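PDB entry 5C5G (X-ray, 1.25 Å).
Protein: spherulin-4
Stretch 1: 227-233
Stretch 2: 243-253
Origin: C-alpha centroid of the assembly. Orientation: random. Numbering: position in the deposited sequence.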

# COMPACT_ATOMS: atom_id res chain seq x y z
N GLU A 227 -8.89 0.33 -0.77
CA GLU A 227 -7.66 -0.28 -1.27
C GLU A 227 -7.53 -1.65 -0.65
O GLU A 227 -7.78 -1.79 0.55
CB GLU A 227 -6.42 0.57 -0.98
CG GLU A 227 -6.65 2.05 -1.21
CD GLU A 227 -5.43 2.85 -1.62
OE1 GLU A 227 -4.49 2.26 -2.20
OE2 GLU A 227 -5.43 4.07 -1.37
N ILE A 228 -7.19 -2.66 -1.44
CA ILE A 228 -7.24 -4.05 -0.99
C ILE A 228 -6.07 -4.85 -1.56
O ILE A 228 -5.78 -4.76 -2.76
CB ILE A 228 -8.54 -4.72 -1.47
CG1 ILE A 228 -9.76 -3.95 -0.97
CG2 ILE A 228 -8.58 -6.17 -1.02
CD1 ILE A 228 -11.06 -4.43 -1.55
N PHE A 229 -5.45 -5.66 -0.71
CA PHE A 229 -4.53 -6.71 -1.13
C PHE A 229 -5.02 -8.01 -0.52
O PHE A 229 -5.25 -8.08 0.69
CB PHE A 229 -3.12 -6.44 -0.63
CG PHE A 229 -2.10 -7.46 -1.07
CD1 PHE A 229 -1.82 -7.64 -2.41
CD2 PHE A 229 -1.39 -8.20 -0.13
CE1 PHE A 229 -0.85 -8.58 -2.81
CE2 PHE A 229 -0.43 -9.12 -0.53
CZ PHE A 229 -0.16 -9.31 -1.85
N ILE A 230 -5.19 -9.04 -1.35
CA ILE A 230 -5.57 -10.37 -0.91
C ILE A 230 -4.59 -11.35 -1.53
O ILE A 230 -4.34 -11.27 -2.74
CB ILE A 230 -7.00 -10.72 -1.32
CG1 ILE A 230 -7.97 -9.87 -0.52
CG2 ILE A 230 -7.29 -12.21 -1.08
CD1 ILE A 230 -9.43 -9.93 -1.01
N THR A 231 -4.03 -12.26 -0.73
CA THR A 231 -3.16 -13.28 -1.25
C THR A 231 -3.32 -14.59 -0.51
O THR A 231 -3.65 -14.64 0.68
CB THR A 231 -1.69 -12.85 -1.20
OG1 THR A 231 -0.90 -13.91 -1.75
CG2 THR A 231 -1.22 -12.55 0.22
N HIS A 232 -3.12 -15.66 -1.27
CA HIS A 232 -3.21 -17.01 -0.75
C HIS A 232 -1.87 -17.51 -0.22
O HIS A 232 -1.79 -18.63 0.25
CB HIS A 232 -3.76 -17.94 -1.83
CG HIS A 232 -5.18 -17.62 -2.21
ND1 HIS A 232 -5.51 -16.57 -3.04
CD2 HIS A 232 -6.34 -18.21 -1.85
CE1 HIS A 232 -6.82 -16.54 -3.18
NE2 HIS A 232 -7.35 -17.51 -2.46
N LEU A 233 -0.81 -16.71 -0.31
CA LEU A 233 0.46 -17.11 0.33
C LEU A 233 0.38 -16.98 1.85
O LEU A 233 -0.13 -15.98 2.37
CB LEU A 233 1.62 -16.27 -0.20
CG LEU A 233 1.96 -16.38 -1.70
CD1 LEU A 233 3.20 -15.59 -2.05
CD2 LEU A 233 2.09 -17.83 -2.14
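Stretch 2 (243-253) GQWSEFVDLMA

Packing of the segment 243-253 of spherulin-4 against the strand 227-230 and the loop that follows it. Gly243 and Gln244 lead into a helix that begins at Trp245, with Gln244 at the N-cap position; the backbone bonds Phe248 N to Gln244 O (2.8 Å) and Met252 N to Phe248 O (3.0 Å) belong to its regular i to i+4 ladder. Strand and helix run nearly antiparallel, with 155° between their N-to-C directions and a closest approach of 9.5 Å between axes. The register follows from this: CA of Ile228 lies 8.8 Å from CA of Met252, CA of Ile230 7.2 Å from CA of Phe248, and CA of His232 6.5 Å from CA of Gly243, so the two backbones draw together toward the start of the helix. About 435 Å² is buried, both sides summed.

Phe248 covers the most surface. Its CA-to-CB bond points toward the strand, and with chi1 in t (164°) its ring reaches the strand backbone. Ile230 lies over one face of this ring: Ile230 N is 3.6 Å from Phe248 CZ, and Ile230 CB stands 4.1 Å from the ring centroid, 23° off the normal, a CH-pi contact. At the ring edge, Ile228 O approaches Phe248 CZ to 3.5 Å, while Ile228 CG2 meets Phe248 CE1 at 4.1 Å.

One turn further along, Met252, present as selenomethionine, also points toward the strand. Its three chi angles are all m, and the folded side chain brings Met252 CE to 3.8 Å from Ile228 CB. Phe229 points away at CB, whereas Ile228 before it points toward the helix, yet the end of the Phe229 side chain comes nearer, and the edge of its ring meets Trp245, with Phe229 CE1 3.9 Å from Trp245 CZ3.

His232 and Gln244 form the polar end of the interface, and both point toward the opposite stretch. The Gln244 amide lies over one face of the imidazole, with Gln244 NE2 3.3 Å from His232 NE2; the angle is poor for a hydrogen bond, and each of these nitrogens is satisfied elsewhere in the structure. A water links the pair instead, hydrogen-bonded to His232 ND1 at 2.8 Å and accepting from Gln244 N at 3.0 Å. No direct hydrogen bond joins the two stretches: apolar packing holds the helix over the strand, and this water bridges the approach to its first turn.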

# COMPACT_ATOMS: atom_id res chain seq x y z
N GLY A 243 -1.04 -17.74 -5.72
CA GLY A 243 -1.52 -18.58 -6.80
C GLY A 243 -2.78 -18.10 -7.50
O GLY A 243 -3.08 -18.59 -8.58
N GLN A 244 -3.50 -17.17 -6.89
CA GLN A 244 -4.72 -16.61 -7.49
C GLN A 244 -4.60 -15.11 -7.68
O GLN A 244 -5.59 -14.39 -7.70
CB GLN A 244 -5.94 -16.97 -6.64
CG GLN A 244 -6.20 -18.48 -6.68
CD GLN A 244 -7.35 -18.90 -5.82
OE1 GLN A 244 -8.48 -18.46 -6.02
NE2 GLN A 244 -7.07 -19.76 -4.84
N TRP A 245 -3.38 -14.62 -7.83
CA TRP A 245 -3.14 -13.20 -8.03
C TRP A 245 -3.91 -12.65 -9.25
O TRP A 245 -4.59 -11.64 -9.15
CB TRP A 245 -1.64 -12.98 -8.17
CG TRP A 245 -1.21 -11.65 -8.73
CD1 TRP A 245 -0.58 -11.45 -9.92
CD2 TRP A 245 -1.32 -10.37 -8.11
NE1 TRP A 245 -0.30 -10.12 -10.09
CE2 TRP A 245 -0.75 -9.43 -8.99
CE3 TRP A 245 -1.86 -9.92 -6.91
CZ2 TRP A 245 -0.71 -8.07 -8.71
CZ3 TRP A 245 -1.82 -8.55 -6.63
CH2 TRP A 245 -1.23 -7.66 -7.52
N SER A 246 -3.82 -13.33 -10.38
CA SER A 246 -4.50 -12.83 -11.57
C SER A 246 -6.01 -12.85 -11.37
O SER A 246 -6.71 -11.94 -11.82
CB SER A 246 -4.08 -13.60 -12.83
OG SER A 246 -4.33 -14.98 -12.69
N GLU A 247 -6.53 -13.89 -10.72
CA GLU A 247 -7.96 -14.00 -10.45
C GLU A 247 -8.41 -12.88 -9.51
O GLU A 247 -9.46 -12.29 -9.72
CB GLU A 247 -8.31 -15.37 -9.86
CG GLU A 247 -8.22 -16.51 -10.85
CD GLU A 247 -6.83 -17.11 -11.02
OE1 GLU A 247 -5.82 -16.58 -10.51
OE2 GLU A 247 -6.75 -18.15 -11.71
N PHE A 248 -7.63 -12.61 -8.48
CA PHE A 248 -7.92 -11.51 -7.58
C PHE A 248 -8.02 -10.19 -8.34
O PHE A 248 -8.99 -9.46 -8.18
CB PHE A 248 -6.85 -11.45 -6.48
CG PHE A 248 -6.81 -10.15 -5.72
CD1 PHE A 248 -7.91 -9.69 -5.02
CD2 PHE A 248 -5.68 -9.37 -5.73
CE1 PHE A 248 -7.86 -8.48 -4.35
CE2 PHE A 248 -5.63 -8.17 -5.05
CZ PHE A 248 -6.73 -7.73 -4.37
N VAL A 249 -7.03 -9.88 -9.17
CA VAL A 249 -7.07 -8.62 -9.87
C VAL A 249 -8.25 -8.59 -10.87
O VAL A 249 -8.90 -7.56 -11.02
CB VAL A 249 -5.74 -8.28 -10.53
CG1 VAL A 249 -5.83 -6.93 -11.23
CG2 VAL A 249 -4.65 -8.25 -9.48
N ASP A 250 -8.55 -9.71 -11.51
CA ASP A 250 -9.71 -9.77 -12.40
C ASP A 250 -10.99 -9.41 -11.64
O ASP A 250 -11.87 -8.73 -12.17
CB ASP A 250 -9.89 -11.18 -13.01
CG ASP A 250 -8.91 -11.48 -14.14
OD1 ASP A 250 -8.20 -10.57 -14.62
OD2 ASP A 250 -8.86 -12.65 -14.57
N LEU A 251 -11.11 -9.88 -10.41
CA LEU A 251 -12.29 -9.59 -9.61
C LEU A 251 -12.31 -8.13 -9.19
O LEU A 251 -13.37 -7.52 -9.09
CB LEU A 251 -12.32 -10.48 -8.37
CG LEU A 251 -12.65 -11.93 -8.69
CD1 LEU A 251 -12.28 -12.80 -7.49
CD2 LEU A 251 -14.12 -12.10 -9.05
N MSE A 252 -11.14 -7.56 -8.95
CA MSE A 252 -11.05 -6.13 -8.65
C MSE A 252 -11.46 -5.29 -9.86
O MSE A 252 -11.99 -4.19 -9.70
CB MSE A 252 -9.65 -5.78 -8.14
CG MSE A 252 -9.34 -6.48 -6.82
SE MSE A 252 -10.21 -5.62 -5.29
CE MSE A 252 -9.01 -4.11 -5.17
N ALA A 253 -11.24 -5.82 -11.07
CA ALA A 253 -11.60 -5.14 -12.31
C ALA A 253 -13.08 -5.28 -12.65
O ALA A 253 -13.56 -4.61 -13.55
CB ALA A 253 -10.77 -5.69 -13.45
O HOH W 1 -3.32 -15.50 -4.39